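Local atomic coordinates of DNA-binding protein Sso10a-2 (Sulfolobus solfataricus, PDB entry 4HW0), a protein that probably binds DNA through a winged-helix domain and, paired through a long coiled-coil helix, is thought to help compact and organise archaeal chromatin. Residues D16-C21 / K72-H77; T28-G33 / V39-Y44. One frame throughout, in Å; residues are numbered along the deposited sequence.

Overall arrangement
Both contacts lie within the winged helix-turn-helix domain, their centres about 14 Å apart. Contact 1 joins helix 10-18 and the turn after it to the start of the long helix 69-98, whereas contact 2 pairs helices 27-34 and 38-50, which lie between those two in sequence and are the natural candidates for the helix-turn-helix pair. Residues 16-21 link the contacts: Ile17 CD1 packs 3.5 Å from Tyr44 CB, and Asn20 O probably accepts a hydrogen bond from Arg29 NE at 2.9 Å. The disulfide between Cys21 and Cys25 ties the turn to strand 24-25. Thus contact 1 joins the probable DNA-binding bundle to the helix that meets the second subunit.

Contact 1. Residues D16-C21 / K72-H77; sequences DILRNC and KLLRTH
Leu18, near the end of helix 10-18, and Arg75, on helix 69-98, form the closest backbone approach, with their CA atoms 6.1 Å apart. Their CB atoms face one another at 4.0 Å. Leu18 also reaches across to Leu74, the residue before Arg75: the two side chains cross at about a right angle, and Leu18 CD1 meets Leu74 CD2 at 3.9 Å. Leu74 holds its CG anti to the backbone N (chi1 180°), which brings its CD2 branch, with CG behind it, to Leu18; branched leucines suit such a buried crossing. Arg75 is modelled in two conformers, so its outer touch is tentative: in one, NE comes 3.7 Å from Arg19 CB, the guanidinium lying obliquely against that apolar carbon while NH1 pairs with Glu79. Arg19 itself turns away to Asp16, where NE gives OD1 a nearly straight salt-bridging hydrogen bond (172°), received on the anti lone pair and lying in the guanidinium plane. The other oxygen, OD2, is paired with Arg8. The chemistry implies a greasy interior bordered by charge: leucines join helix 10-18 to the long helix, where Leu74 also touches Val95 of the second subunit, and each arginine has its own carboxylate, which probably eases their proximity.

Contact 2. Residues T28-G33 / V39-Y44; sequences TRVIYG and VVAQKY
Ala41 meets Val30 and Ile31 where helices 38-50 and 27-34 come together, the CA atoms of Ile31 and Ala41 lying 6.4 Å apart. Along the second helix, Val40 comes first, one residue ahead of the meeting point; its backbone N is bonded to Asn37 OD1, which occupies a backbone donor in the helix's first turn. Ala41 follows and carries the whole contact from its side. Its single methyl points at the partner helix and touches two side chains at once, Val30 CG1 at 4.0 Å and Ile31 CG1 at 4.2 Å. A small residue fits here because the helices approach closely, and beta-branched neighbours supply the bulk from the other side. Val30 presents CG1 by setting it anti to the backbone N (chi1 171°), whereas Ile31 turns CG1 beside its own N, and the methylene, rather than the chain's end, makes the touch. After Ala41, Gln42 starts out pointing away from helix 27-34, but its chain bends back and touches Ile27 at that helix's start. Tyr44, one turn after Val40, faces another neighbour: its ring has Val40 O at its edge, in plane, and its hydroxyl is hydrogen-bonded to Thr10 OG1. The interface is thus entirely apolar, as befits the two-helix unit of a helix-turn-helix, in which helix 38-50 would probably be the recognition helix. Around it, Ile36 in the connecting turn lies against Ala41, Leu45 against Val30, and helix 10-18 closes the bundle, with Ile17 on Val30 and with Ile13, Met14 and Ile17 on Tyr44; strand 24-25 leads into helix 27-34.

Contact 1. Residues D16-C21 / K72-H77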
ATOM      1  N   ASP A  16       4.946  -7.157 -16.096  1.00 27.79           N
ATOM      2  CA  ASP A  16       4.780  -6.799 -17.520  1.00 30.74           C
ATOM      3  C   ASP A  16       5.577  -7.688 -18.474  1.00 28.77           C
ATOM      4  O   ASP A  16       5.128  -8.023 -19.524  1.00 28.83           O
ATOM      5  CB  ASP A  16       5.100  -5.328 -17.732  1.00 33.61           C
ATOM      6  CG  ASP A  16       3.980  -4.406 -17.192  1.00 37.72           C
ATOM      7  OD1 ASP A  16       2.804  -4.829 -17.245  1.00 38.46           O
ATOM      8  OD2 ASP A  16       4.285  -3.298 -16.709  1.00 36.70           O
ATOM      9  N   ILE A  17       6.732  -8.168 -18.033  1.00 26.98           N
ATOM     10  CA  ILE A  17       7.391  -9.225 -18.794  1.00 25.79           C
ATOM     11  C   ILE A  17       6.634 -10.554 -18.803  1.00 26.13           C
ATOM     12  O   ILE A  17       6.410 -11.181 -19.854  1.00 25.98           O
ATOM     13  CB  ILE A  17       8.815  -9.448 -18.263  1.00 25.47           C
ATOM     14  CG1 ILE A  17       9.631  -8.196 -18.494  1.00 25.90           C
ATOM     15  CG2 ILE A  17       9.484 -10.627 -18.940  1.00 25.70           C
ATOM     16  CD1 ILE A  17      10.951  -8.099 -17.787  1.00 26.76           C
ATOM     17  N   LEU A  18       6.342 -11.048 -17.624  1.00 25.41           N
ATOM     18  CA  LEU A  18       5.743 -12.336 -17.488  1.00 27.06           C
ATOM     19  C   LEU A  18       4.423 -12.500 -18.213  1.00 26.02           C
ATOM     20  O   LEU A  18       4.116 -13.592 -18.730  1.00 27.85           O
ATOM     21  CB  LEU A  18       5.521 -12.668 -16.023  1.00 26.20           C
ATOM     22  CG  LEU A  18       6.849 -12.936 -15.284  1.00 26.78           C
ATOM     23  CD1 LEU A  18       6.593 -12.864 -13.814  1.00 25.92           C
ATOM     24  CD2 LEU A  18       7.512 -14.231 -15.685  1.00 28.01           C
ATOM     25  N   ARG A  19       3.626 -11.452 -18.203  1.00 28.13           N
ATOM     26  CA  ARG A  19       2.299 -11.577 -18.804  1.00 31.13           C
ATOM     27  C   ARG A  19       2.441 -11.569 -20.292  1.00 31.85           C
ATOM     28  O   ARG A  19       1.479 -11.828 -20.993  1.00 29.43           O
ATOM     29  CB  ARG A  19       1.371 -10.487 -18.264  1.00 35.71           C
ATOM     30  CG  ARG A  19       1.678  -9.110 -18.784  1.00 39.50           C
ATOM     31  CD  ARG A  19       0.808  -8.010 -18.153  1.00 44.30           C
ATOM     32  NE  ARG A  19       1.205  -6.715 -18.709  1.00 45.91           N
ATOM     33  CZ  ARG A  19       0.915  -6.339 -19.958  1.00 56.42           C
ATOM     34  NH1 ARG A  19       0.212  -7.140 -20.777  1.00 56.93           N
ATOM     35  NH2 ARG A  19       1.330  -5.158 -20.416  1.00 60.07           N
ATOM     36  N   ASN A  20       3.636 -11.272 -20.802  1.00 29.90           N
ATOM     37  CA  ASN A  20       3.895 -11.372 -22.261  1.00 30.81           C
ATOM     38  C   ASN A  20       4.686 -12.613 -22.685  1.00 32.63           C
ATOM     39  O   ASN A  20       5.040 -12.753 -23.863  1.00 32.02           O
ATOM     40  CB  ASN A  20       4.600 -10.098 -22.688  1.00 32.30           C
ATOM     41  CG  ASN A  20       3.631  -8.936 -22.777  1.00 35.21           C
ATOM     42  OD1 ASN A  20       2.805  -8.918 -23.679  1.00 35.31           O
ATOM     43  ND2 ASN A  20       3.739  -7.955 -21.860  1.00 34.63           N
ATOM     44  N   CYS A  21       4.931 -13.531 -21.728  1.00 30.99           N
ATOM     45  CA  CYS A  21       5.764 -14.717 -21.928  1.00 34.24           C
ATOM     46  C   CYS A  21       5.045 -15.984 -21.706  1.00 38.73           C
ATOM     47  O   CYS A  21       5.661 -16.968 -21.315  1.00 39.02           O
ATOM     48  CB  CYS A  21       6.989 -14.798 -20.988  1.00 33.50           C
ATOM     49  SG  CYS A  21       8.116 -13.456 -21.358  0.62 33.22           S
ATOM     50  N   LYS A  72       4.335 -18.497 -13.396  1.00 27.00           N
ATOM     51  CA  LYS A  72       2.916 -18.212 -13.475  1.00 27.80           C
ATOM     52  C   LYS A  72       2.398 -17.738 -12.125  1.00 26.84           C
ATOM     53  O   LYS A  72       1.564 -16.866 -12.054  1.00 26.67           O
ATOM     54  CB  LYS A  72       2.108 -19.466 -13.922  1.00 31.31           C
ATOM     55  CG  LYS A  72       2.331 -19.804 -15.361  1.00 34.37           C
ATOM     56  CD  LYS A  72       1.769 -21.159 -15.707  1.00 39.34           C
ATOM     57  CE  LYS A  72       2.176 -21.544 -17.106  1.00 42.03           C
ATOM     58  NZ  LYS A  72       1.648 -22.907 -17.372  1.00 45.11           N
ATOM     59  N   LEU A  73       2.864 -18.368 -11.060  1.00 26.04           N
ATOM     60  CA  LEU A  73       2.507 -17.991  -9.712  1.00 27.09           C
ATOM     61  C   LEU A  73       3.051 -16.651  -9.352  1.00 25.53           C
ATOM     62  O   LEU A  73       2.354 -15.840  -8.759  1.00 25.98           O
ATOM     63  CB  LEU A  73       3.031 -18.969  -8.711  1.00 29.79           C
ATOM     64  CG  LEU A  73       2.196 -20.242  -8.721  1.00 33.56           C
ATOM     65  CD1 LEU A  73       2.898 -21.553  -8.367  1.00 37.25           C
ATOM     66  CD2 LEU A  73       0.986 -20.076  -7.820  1.00 36.35           C
ATOM     67  N   LEU A  74       4.270 -16.366  -9.778  1.00 24.02           N
ATOM     68  CA  LEU A  74       4.828 -15.036  -9.566  1.00 22.82           C
ATOM     69  C   LEU A  74       3.999 -13.964 -10.263  1.00 23.21           C
ATOM     70  O   LEU A  74       3.684 -12.937  -9.681  1.00 22.55           O
ATOM     71  CB  LEU A  74       6.278 -15.017 -10.023  1.00 22.47           C
ATOM     72  CG  LEU A  74       7.024 -13.695  -9.874  1.00 22.05           C
ATOM     73  CD1 LEU A  74       7.074 -13.209  -8.442  1.00 22.56           C
ATOM     74  CD2 LEU A  74       8.427 -13.814 -10.500  1.00 22.62           C
ATOM     75  N   ARG A  75       3.644 -14.211 -11.513  1.00 24.65           N
ATOM     76  CA  ARG A  75       2.762 -13.279 -12.291  0.50 24.98           C
ATOM     77  C   ARG A  75       1.449 -13.001 -11.553  1.00 25.13           C
ATOM     78  O   ARG A  75       1.052 -11.868 -11.385  1.00 25.88           O
ATOM     79  CB  ARG A  75       2.488 -13.856 -13.707  0.50 27.02           C
ATOM     80  CG  ARG A  75       1.504 -13.103 -14.638  0.50 29.19           C
ATOM     81  CD  ARG A  75       0.746 -13.995 -15.638  0.50 31.77           C
ATOM     82  NE  ARG A  75      -0.251 -13.309 -16.488  0.50 34.97           N
ATOM     83  CZ  ARG A  75      -1.320 -12.656 -16.026  0.50 36.51           C
ATOM     84  NH1 ARG A  75      -1.586 -12.595 -14.705  0.50 36.14           N
ATOM     85  NH2 ARG A  75      -2.119 -12.073 -16.883  0.50 37.41           N
ATOM     86  N   THR A  76       0.784 -14.054 -11.091  1.00 26.60           N
ATOM     87  CA  THR A  76      -0.472 -13.971 -10.360  1.00 28.13           C
ATOM     88  C   THR A  76      -0.294 -13.158  -9.077  1.00 27.53           C
ATOM     89  O   THR A  76      -1.085 -12.268  -8.753  1.00 25.00           O
ATOM     90  CB  THR A  76      -0.928 -15.405 -10.045  1.00 30.94           C
ATOM     91  OG1 THR A  76      -1.328 -15.968 -11.296  1.00 34.31           O
ATOM     92  CG2 THR A  76      -2.097 -15.436  -9.094  1.00 35.02           C
ATOM     93  N   HIS A  77       0.764 -13.448  -8.317  1.00 27.11           N
ATOM     94  CA  HIS A  77       0.986 -12.707  -7.072  1.00 26.50           C
ATOM     95  C   HIS A  77       1.317 -11.246  -7.259  1.00 24.79           C
ATOM     96  O   HIS A  77       0.861 -10.405  -6.463  1.00 23.63           O
ATOM     97  CB  HIS A  77       2.047 -13.374  -6.245  1.00 28.73           C
ATOM     98  CG  HIS A  77       1.636 -14.700  -5.739  1.00 31.33           C
ATOM     99  ND1 HIS A  77       0.334 -15.096  -5.607  1.00 35.97           N
ATOM    100  CD2 HIS A  77       2.374 -15.749  -5.354  1.00 36.68           C
ATOM    101  CE1 HIS A  77       0.282 -16.333  -5.163  1.00 37.21           C
ATOM    102  NE2 HIS A  77       1.513 -16.762  -5.038  1.00 38.24           N
TER

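Contact 2. Residues T28-G33 / V39-Y44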
ATOM      1  N   THR A  28      11.813  -9.456 -28.687  1.00 35.48           N
ATOM      2  CA  THR A  28      10.894  -8.530 -29.287  1.00 38.49           C
ATOM      3  C   THR A  28       9.611  -8.441 -28.475  1.00 37.27           C
ATOM      4  O   THR A  28       9.133  -7.358 -28.117  1.00 36.18           O
ATOM      5  CB  THR A  28      10.561  -8.902 -30.757  1.00 41.69           C
ATOM      6  OG1 THR A  28      11.784  -8.933 -31.482  1.00 46.19           O
ATOM      7  CG2 THR A  28       9.576  -7.880 -31.395  1.00 44.88           C
ATOM      8  N   ARG A  29       9.070  -9.595 -28.151  1.00 34.79           N
ATOM      9  CA  ARG A  29       7.863  -9.651 -27.390  1.00 34.29           C
ATOM     10  C   ARG A  29       8.076  -9.057 -26.021  1.00 32.66           C
ATOM     11  O   ARG A  29       7.200  -8.368 -25.498  1.00 30.85           O
ATOM     12  CB  ARG A  29       7.487 -11.106 -27.271  1.00 37.10           C
ATOM     13  CG  ARG A  29       6.066 -11.423 -27.485  1.00 40.49           C
ATOM     14  CD  ARG A  29       5.793 -12.850 -27.826  1.00 42.52           C
ATOM     15  NE  ARG A  29       4.939 -13.348 -26.745  1.00 47.58           N
ATOM     16  CZ  ARG A  29       4.020 -14.311 -26.854  1.00 50.73           C
ATOM     17  NH1 ARG A  29       3.860 -14.938 -28.019  1.00 46.69           N
ATOM     18  NH2 ARG A  29       3.303 -14.679 -25.757  1.00 51.72           N
ATOM     19  N   VAL A  30       9.264  -9.305 -25.414  1.00 28.92           N
ATOM     20  CA  VAL A  30       9.550  -8.737 -24.137  1.00 27.65           C
ATOM     21  C   VAL A  30       9.722  -7.219 -24.186  1.00 27.40           C
ATOM     22  O   VAL A  30       9.124  -6.522 -23.397  1.00 28.95           O
ATOM     23  CB  VAL A  30      10.801  -9.372 -23.488  1.00 27.21           C
ATOM     24  CG1 VAL A  30      11.167  -8.575 -22.253  1.00 26.12           C
ATOM     25  CG2 VAL A  30      10.502 -10.812 -23.199  1.00 26.90           C
ATOM     26  N   ILE A  31      10.516  -6.695 -25.102  1.00 27.84           N
ATOM     27  CA  ILE A  31      10.759  -5.248 -25.190  1.00 28.03           C
ATOM     28  C   ILE A  31       9.448  -4.479 -25.468  1.00 28.09           C
ATOM     29  O   ILE A  31       9.112  -3.506 -24.792  1.00 27.24           O
ATOM     30  CB  ILE A  31      11.807  -4.932 -26.296  1.00 29.56           C
ATOM     31  CG1 ILE A  31      13.215  -5.271 -25.789  1.00 29.99           C
ATOM     32  CG2 ILE A  31      11.774  -3.506 -26.756  1.00 30.89           C
ATOM     33  CD1 ILE A  31      14.251  -5.322 -26.900  1.00 31.03           C
ATOM     34  N   TYR A  32       8.701  -4.934 -26.471  1.00 28.08           N
ATOM     35  CA  TYR A  32       7.551  -4.231 -26.890  1.00 28.68           C
ATOM     36  C   TYR A  32       6.392  -4.525 -25.989  1.00 28.16           C
ATOM     37  O   TYR A  32       5.628  -3.599 -25.677  1.00 27.49           O
ATOM     38  CB  TYR A  32       7.284  -4.446 -28.395  1.00 30.53           C
ATOM     39  CG  TYR A  32       8.374  -3.817 -29.187  1.00 31.66           C
ATOM     40  CD1 TYR A  32       8.370  -2.452 -29.428  1.00 33.89           C
ATOM     41  CD2 TYR A  32       9.445  -4.560 -29.657  1.00 31.97           C
ATOM     42  CE1 TYR A  32       9.378  -1.858 -30.176  1.00 36.68           C
ATOM     43  CE2 TYR A  32      10.458  -3.979 -30.387  1.00 33.31           C
ATOM     44  CZ  TYR A  32      10.447  -2.637 -30.607  1.00 35.46           C
ATOM     45  OH  TYR A  32      11.420  -2.005 -31.360  1.00 38.59           O
ATOM     46  N   GLY A  33       6.259  -5.783 -25.524  1.00 27.67           N
ATOM     47  CA  GLY A  33       5.156  -6.092 -24.651  1.00 28.07           C
ATOM     48  C   GLY A  33       5.257  -5.465 -23.271  1.00 28.79           C
ATOM     49  O   GLY A  33       4.263  -4.958 -22.698  1.00 27.60           O
ATOM     50  N   VAL A  39      18.412  -2.965 -22.621  1.00 34.07           N
ATOM     51  CA  VAL A  39      19.279  -3.006 -21.446  1.00 34.09           C
ATOM     52  C   VAL A  39      18.484  -3.408 -20.224  1.00 32.39           C
ATOM     53  O   VAL A  39      18.869  -4.356 -19.491  1.00 31.80           O
ATOM     54  CB  VAL A  39      19.974  -1.631 -21.247  1.00 36.91           C
ATOM     55  CG1 VAL A  39      20.839  -1.634 -19.997  1.00 38.61           C
ATOM     56  CG2 VAL A  39      20.808  -1.313 -22.474  1.00 37.61           C
ATOM     57  N   VAL A  40      17.341  -2.776 -20.022  1.00 30.79           N
ATOM     58  CA  VAL A  40      16.437  -3.165 -18.914  1.00 30.83           C
ATOM     59  C   VAL A  40      15.946  -4.581 -19.098  1.00 29.61           C
ATOM     60  O   VAL A  40      15.903  -5.345 -18.174  1.00 30.00           O
ATOM     61  CB  VAL A  40      15.262  -2.176 -18.813  1.00 31.56           C
ATOM     62  CG1 VAL A  40      14.270  -2.595 -17.757  1.00 30.81           C
ATOM     63  CG2 VAL A  40      15.759  -0.749 -18.547  1.00 34.16           C
ATOM     64  N   ALA A  41      15.547  -4.939 -20.327  1.00 30.46           N
ATOM     65  CA  ALA A  41      15.021  -6.272 -20.576  1.00 28.48           C
ATOM     66  C   ALA A  41      16.063  -7.322 -20.223  1.00 28.32           C
ATOM     67  O   ALA A  41      15.766  -8.307 -19.548  1.00 26.34           O
ATOM     68  CB  ALA A  41      14.598  -6.443 -22.012  1.00 28.21           C
ATOM     69  N   GLN A  42      17.308  -7.103 -20.652  1.00 29.80           N
ATOM     70  CA  GLN A  42      18.383  -8.080 -20.386  1.00 32.32           C
ATOM     71  C   GLN A  42      18.558  -8.316 -18.876  1.00 30.57           C
ATOM     72  O   GLN A  42      18.683  -9.485 -18.378  1.00 27.23           O
ATOM     73  CB  GLN A  42      19.690  -7.522 -20.986  1.00 38.40           C
ATOM     74  CG  GLN A  42      20.521  -8.525 -21.626  1.00 47.61           C
ATOM     75  CD  GLN A  42      19.693  -9.262 -22.636  1.00 56.64           C
ATOM     76  OE1 GLN A  42      19.749 -10.487 -22.723  1.00 65.24           O
ATOM     77  NE2 GLN A  42      18.860  -8.522 -23.368  1.00 63.33           N
ATOM     78  N   LYS A  43      18.571  -7.216 -18.126  1.00 29.98           N
ATOM     79  CA  LYS A  43      18.723  -7.357 -16.671  1.00 32.44           C
ATOM     80  C   LYS A  43      17.578  -8.178 -16.013  1.00 30.61           C
ATOM     81  O   LYS A  43      17.788  -9.104 -15.192  1.00 27.98           O
ATOM     82  CB  LYS A  43      18.761  -5.976 -16.069  1.00 35.97           C
ATOM     83  CG  LYS A  43      18.866  -6.044 -14.564  1.00 39.27           C
ATOM     84  CD  LYS A  43      18.583  -4.744 -13.867  1.00 46.45           C
ATOM     85  CE  LYS A  43      18.875  -4.854 -12.374  1.00 52.29           C
ATOM     86  NZ  LYS A  43      18.932  -3.488 -11.795  1.00 56.18           N
ATOM     87  N   TYR A  44      16.343  -7.773 -16.293  1.00 28.97           N
ATOM     88  CA  TYR A  44      15.192  -8.468 -15.719  1.00 29.99           C
ATOM     89  C   TYR A  44      14.997  -9.866 -16.187  1.00 26.67           C
ATOM     90  O   TYR A  44      14.631 -10.731 -15.382  1.00 26.44           O
ATOM     91  CB  TYR A  44      13.903  -7.694 -16.023  1.00 34.19           C
ATOM     92  CG  TYR A  44      13.783  -6.520 -15.113  1.00 41.37           C
ATOM     93  CD1 TYR A  44      14.445  -5.327 -15.364  1.00 44.49           C
ATOM     94  CD2 TYR A  44      12.981  -6.605 -14.010  1.00 52.20           C
ATOM     95  CE1 TYR A  44      14.323  -4.254 -14.533  1.00 50.03           C
ATOM     96  CE2 TYR A  44      12.825  -5.533 -13.175  1.00 55.37           C
ATOM     97  CZ  TYR A  44      13.493  -4.358 -13.440  1.00 56.27           C
ATOM     98  OH  TYR A  44      13.345  -3.330 -12.555  1.00 67.25           O
TER